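Side-chain contacts in PBP domain-containing protein (Vibrio parahaemolyticus, PDB 3MUQ), which is of unknown function but belongs to the periplasmic binding protein-like superfamily, consistent with the binding of a small solute: residues A[29-34]-A[220-225]; A[203-206]-A[212-215]. All coordinates share one frame; numbering follows the deposited sequence. Where two conformers were deposited one is given.

Contact 1. Residues A[29-34]-A[220-225]; sequences EKDTGY and SDWLVN
Trp222 and Asp31 join two helices through one indole-carboxylate hydrogen bond, a compact example of how a large aromatic residue can be buried without leaving its polar N-H unsatisfied. NE1 of Trp222 donates to OD2 of Asp31 over 3.0 Å, and at 161° the bond is close to straight. The acceptor lies at the edge of the indole, only slightly out of the ring plane, whereas the carboxylate is turned steeply, 67° against the ring. OD2 accepts the N-H with its anti lone pair, the one pointing away from OD1. With CG anti to the backbone N (chi1 -178°), the indole of Trp222 extends from its helix toward helix 20-32, and the two side chains meet at about a right angle. OD1 of Asp31 forms a salt bridge with Arg227 and accepts a hydrogen bond from Gln27, so both carboxylate oxygens are engaged and the rotation of the group is probably well fixed. The indole also meets Phe28 edge-to-face. The bond thus ties the last turn of helix 20-32 to the C-terminal end of helix 213-224, which in turn packs through Leu223 and Val224 on strand 78-90, while Ala177 of the second subunit packs against Asp31.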
loop_
_atom_site.group_PDB
_atom_site.type_symbol
_atom_site.label_atom_id
_atom_site.label_comp_id
_atom_site.label_asym_id
_atom_site.label_seq_id
_atom_site.Cartn_x
_atom_site.Cartn_y
_atom_site.Cartn_z
ATOM N N GLU A 29 -4.969 -16.207 9.563
ATOM C CA GLU A 29 -5.011 -17.252 10.590
ATOM C C GLU A 29 -4.266 -18.481 10.113
ATOM O O GLU A 29 -3.510 -19.091 10.867
ATOM C CB GLU A 29 -6.445 -17.653 10.974
ATOM C CG GLU A 29 -6.477 -18.700 12.104
ATOM C CD GLU A 29 -7.867 -19.250 12.403
ATOM O OE1 GLU A 29 -8.868 -18.641 11.976
ATOM O OE2 GLU A 29 -7.958 -20.300 13.069
ATOM N N LYS A 30 -4.499 -18.848 8.859
ATOM C CA LYS A 30 -3.809 -19.978 8.263
ATOM C C LYS A 30 -2.308 -19.752 8.368
ATOM O O LYS A 30 -1.558 -20.655 8.727
ATOM C CB LYS A 30 -4.218 -20.116 6.792
ATOM C CG LYS A 30 -3.461 -21.176 5.998
ATOM C CD LYS A 30 -4.030 -22.567 6.240
ATOM C CE LYS A 30 -3.226 -23.645 5.521
ATOM N NZ LYS A 30 -3.694 -25.019 5.887
ATOM N N ASP A 31 -1.869 -18.540 8.054
ATOM C CA ASP A 31 -0.435 -18.243 8.047
ATOM C C ASP A 31 0.191 -18.273 9.438
ATOM O O ASP A 31 1.251 -18.849 9.627
ATOM C CB ASP A 31 -0.168 -16.881 7.401
ATOM C CG ASP A 31 -0.183 -16.931 5.876
ATOM O OD1 ASP A 31 -0.225 -18.041 5.321
ATOM O OD2 ASP A 31 -0.133 -15.856 5.235
ATOM N N THR A 32 -0.464 -17.654 10.413
ATOM C CA THR A 32 0.201 -17.364 11.680
ATOM C C THR A 32 -0.330 -18.101 12.910
ATOM O O THR A 32 0.352 -18.175 13.920
ATOM C CB THR A 32 0.127 -15.868 11.997
ATOM O OG1 THR A 32 -1.240 -15.512 12.232
ATOM C CG2 THR A 32 0.675 -15.056 10.837
ATOM N N GLY A 33 -1.545 -18.620 12.829
ATOM C CA GLY A 33 -2.188 -19.214 13.982
ATOM C C GLY A 33 -2.902 -18.207 14.879
ATOM O O GLY A 33 -3.505 -18.595 15.879
ATOM N N TYR A 34 -2.840 -16.917 14.553
ATOM C CA TYR A 34 -3.553 -15.943 15.375
ATOM C C TYR A 34 -5.013 -15.883 14.963
ATOM O O TYR A 34 -5.335 -15.983 13.774
ATOM C CB TYR A 34 -2.944 -14.546 15.262
ATOM C CG TYR A 34 -1.614 -14.357 15.963
ATOM C CD1 TYR A 34 -1.521 -14.322 17.356
ATOM C CD2 TYR A 34 -0.461 -14.196 15.227
ATOM C CE1 TYR A 34 -0.293 -14.138 17.977
ATOM C CE2 TYR A 34 0.749 -14.016 15.831
ATOM C CZ TYR A 34 0.837 -13.985 17.196
ATOM O OH TYR A 34 2.082 -13.791 17.750
ATOM N N SER A 220 -0.359 -6.426 11.840
ATOM C CA SER A 220 0.003 -5.204 11.127
ATOM C C SER A 220 1.138 -5.477 10.146
ATOM O O SER A 220 1.030 -5.112 8.987
ATOM C CB SER A 220 0.407 -4.090 12.098
ATOM O OG SER A 220 0.849 -2.942 11.388
ATOM N N ASP A 221 2.214 -6.126 10.613
ATOM C CA ASP A 221 3.333 -6.511 9.745
ATOM C C ASP A 221 2.820 -7.328 8.550
ATOM O O ASP A 221 3.183 -7.084 7.402
ATOM C CB ASP A 221 4.369 -7.343 10.526
ATOM C CG ASP A 221 5.129 -6.527 11.543
ATOM O OD1 ASP A 221 5.111 -5.279 11.440
ATOM O OD2 ASP A 221 5.749 -7.135 12.446
ATOM N N TRP A 222 1.956 -8.298 8.820
ATOM C CA TRP A 222 1.412 -9.125 7.744
ATOM C C TRP A 222 0.605 -8.275 6.751
ATOM O O TRP A 222 0.734 -8.425 5.533
ATOM C CB TRP A 222 0.551 -10.235 8.344
ATOM C CG TRP A 222 -0.053 -11.211 7.363
ATOM C CD1 TRP A 222 0.500 -12.388 6.926
ATOM C CD2 TRP A 222 -1.344 -11.116 6.732
ATOM N NE1 TRP A 222 -0.365 -13.027 6.056
ATOM C CE2 TRP A 222 -1.499 -12.268 5.916
ATOM C CE3 TRP A 222 -2.377 -10.175 6.775
ATOM C CZ2 TRP A 222 -2.654 -12.498 5.142
ATOM C CZ3 TRP A 222 -3.527 -10.405 6.014
ATOM C CH2 TRP A 222 -3.655 -11.561 5.204
ATOM N N LEU A 223 -0.217 -7.367 7.269
ATOM C CA LEU A 223 -1.066 -6.533 6.416
ATOM C C LEU A 223 -0.292 -5.656 5.443
ATOM O O LEU A 223 -0.763 -5.410 4.318
ATOM C CB LEU A 223 -1.984 -5.639 7.263
ATOM C CG LEU A 223 -3.102 -6.326 8.040
ATOM C CD1 LEU A 223 -3.695 -5.367 9.091
ATOM C CD2 LEU A 223 -4.164 -6.815 7.078
ATOM N N VAL A 224 0.882 -5.180 5.857
ATOM C CA VAL A 224 1.669 -4.292 4.977
ATOM C C VAL A 224 2.753 -5.026 4.175
ATOM O O VAL A 224 3.408 -4.433 3.325
ATOM C CB VAL A 224 2.300 -3.095 5.736
ATOM C CG1 VAL A 224 1.206 -2.228 6.425
ATOM C CG2 VAL A 224 3.347 -3.576 6.729
ATOM N N ASN A 225 2.954 -6.307 4.447
ATOM C CA ASN A 225 3.895 -7.066 3.646
ATOM C C ASN A 225 3.172 -7.634 2.419
ATOM O O ASN A 225 1.936 -7.703 2.395
ATOM C CB ASN A 225 4.622 -8.139 4.477
ATOM C CG ASN A 225 5.835 -7.564 5.273
ATOM O OD1 ASN A 225 6.984 -7.976 5.069
ATOM N ND2 ASN A 225 5.566 -6.620 6.185
#

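Contact 2. Residues A[203-206]-A[212-215]; sequences VNPE and NYQG
Pro205 packs over one face of Tyr213 in a CH-pi contact that joins the loop leaving strand 195-203 to the first turn of helix 213-224, a strand-loop-helix connection within the PBP-like fold. CG of Pro205 stands 3.6 Å above the ring plane of Tyr213, displaced toward the rim. Its nearest ring atom is CD1 of Tyr213, and the neighbouring CB and CD of the proline also touch that atom, CB of Pro205 lying 3.9 Å from CD1 of Tyr213, so the pyrrolidine spreads along one side of the ring. Tyr213 reaches the loop because its CG is anti to the backbone N (chi1 178°). At the ring edge, near its plane, the carbonyl O of Val203 is a looser neighbour.

The polar interactions shape each segment separately. In the loop, OD1 of Asn204 accepts from the backbone N of Glu206 at 2.8 Å, closing an Asx turn around Pro205, while ND2 of Asn204 donates to the carbonyl O of Gly73. On the helix side, Asn212 is the N-cap: its OD1 takes the backbone N-H of Gly215, the N lying 3.0 Å from OD1 of Asn212, with the donor 56° out of the carbonyl plane.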
loop_
_atom_site.group_PDB
_atom_site.type_symbol
_atom_site.label_atom_id
_atom_site.label_comp_id
_atom_site.label_asym_id
_atom_site.label_seq_id
_atom_site.Cartn_x
_atom_site.Cartn_y
_atom_site.Cartn_z
ATOM N N VAL A 203 -2.289 -0.419 19.621
ATOM C CA VAL A 203 -2.461 0.180 20.932
ATOM C C VAL A 203 -1.104 0.236 21.636
ATOM O O VAL A 203 -0.344 -0.733 21.627
ATOM C CB VAL A 203 -3.522 -0.563 21.763
ATOM C CG1 VAL A 203 -3.528 -0.060 23.214
ATOM C CG2 VAL A 203 -4.920 -0.432 21.070
ATOM N N ASN A 204 -0.789 1.387 22.218
ATOM C CA ASN A 204 0.523 1.597 22.819
ATOM C C ASN A 204 0.802 0.628 23.984
ATOM O O ASN A 204 0.153 0.702 25.021
ATOM C CB ASN A 204 0.623 3.038 23.294
ATOM C CG ASN A 204 2.012 3.393 23.802
ATOM O OD1 ASN A 204 2.853 2.519 24.050
ATOM N ND2 ASN A 204 2.261 4.690 23.953
ATOM N N PRO A 205 1.777 -0.281 23.818
ATOM C CA PRO A 205 2.007 -1.292 24.863
ATOM C C PRO A 205 2.575 -0.675 26.136
ATOM O O PRO A 205 2.547 -1.297 27.188
ATOM C CB PRO A 205 3.042 -2.222 24.225
ATOM C CG PRO A 205 3.784 -1.349 23.274
ATOM C CD PRO A 205 2.726 -0.425 22.702
ATOM N N GLU A 206 3.087 0.542 26.020
ATOM C CA GLU A 206 3.530 1.315 27.168
ATOM C C GLU A 206 2.325 1.660 28.020
ATOM O O GLU A 206 2.396 1.629 29.246
ATOM C CB GLU A 206 4.151 2.623 26.686
ATOM C CG GLU A 206 5.601 2.847 27.032
ATOM C CD GLU A 206 6.035 4.269 26.697
ATOM O OE1 GLU A 206 5.175 5.069 26.253
ATOM O OE2 GLU A 206 7.231 4.589 26.876
ATOM N N ASN A 212 -2.289 -7.579 23.733
ATOM C CA ASN A 212 -1.562 -8.528 22.917
ATOM C C ASN A 212 -0.800 -7.811 21.803
ATOM O O ASN A 212 -1.205 -7.821 20.640
ATOM C CB ASN A 212 -2.516 -9.580 22.355
ATOM C CG ASN A 212 -1.784 -10.686 21.612
ATOM O OD1 ASN A 212 -0.555 -10.729 21.604
ATOM N ND2 ASN A 212 -2.544 -11.590 20.988
ATOM N N TYR A 213 0.311 -7.194 22.184
ATOM C CA TYR A 213 1.107 -6.396 21.263
ATOM C C TYR A 213 1.781 -7.283 20.221
ATOM O O TYR A 213 1.887 -6.916 19.046
ATOM C CB TYR A 213 2.148 -5.587 22.028
ATOM C CG TYR A 213 3.055 -4.776 21.131
ATOM C CD1 TYR A 213 2.636 -3.564 20.615
ATOM C CD2 TYR A 213 4.326 -5.221 20.804
ATOM C CE1 TYR A 213 3.451 -2.817 19.797
ATOM C CE2 TYR A 213 5.159 -4.471 19.972
ATOM C CZ TYR A 213 4.712 -3.273 19.480
ATOM O OH TYR A 213 5.519 -2.509 18.663
ATOM N N GLN A 214 2.217 -8.459 20.655
ATOM C CA GLN A 214 2.904 -9.382 19.772
ATOM C C GLN A 214 1.987 -9.809 18.640
ATOM O O GLN A 214 2.378 -9.786 17.478
ATOM C CB GLN A 214 3.384 -10.610 20.540
ATOM C CG GLN A 214 4.033 -11.652 19.649
ATOM C CD GLN A 214 4.701 -12.771 20.438
ATOM O OE1 GLN A 214 4.159 -13.256 21.434
ATOM N NE2 GLN A 214 5.888 -13.186 19.991
ATOM N N GLY A 215 0.770 -10.210 18.986
ATOM C CA GLY A 215 -0.197 -10.606 17.984
ATOM C C GLY A 215 -0.635 -9.441 17.110
ATOM O O GLY A 215 -0.800 -9.595 15.895
#

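Overall arrangement
Helix 213-224 serves both contacts, one near each end. Contact 2 fastens its N-terminal turn to the loop just before it, a local closure across a few residues; contact 1 fixes its C-terminal end to helix 20-32, far away in sequence. Chemistry follows place: the long-range contact is buried and rests on a hydrogen bond to a carboxylate, and it lies beside the second subunit. The local one is only partly buried, apolar across the segments, and is touched by no other protein chain of the assembly. Their centres are about 15 Å apart, and Tyr34 bridges them by packing on Gln214 and Gly215, OH of Tyr34 lying 3.5 Å from CG of Gln214.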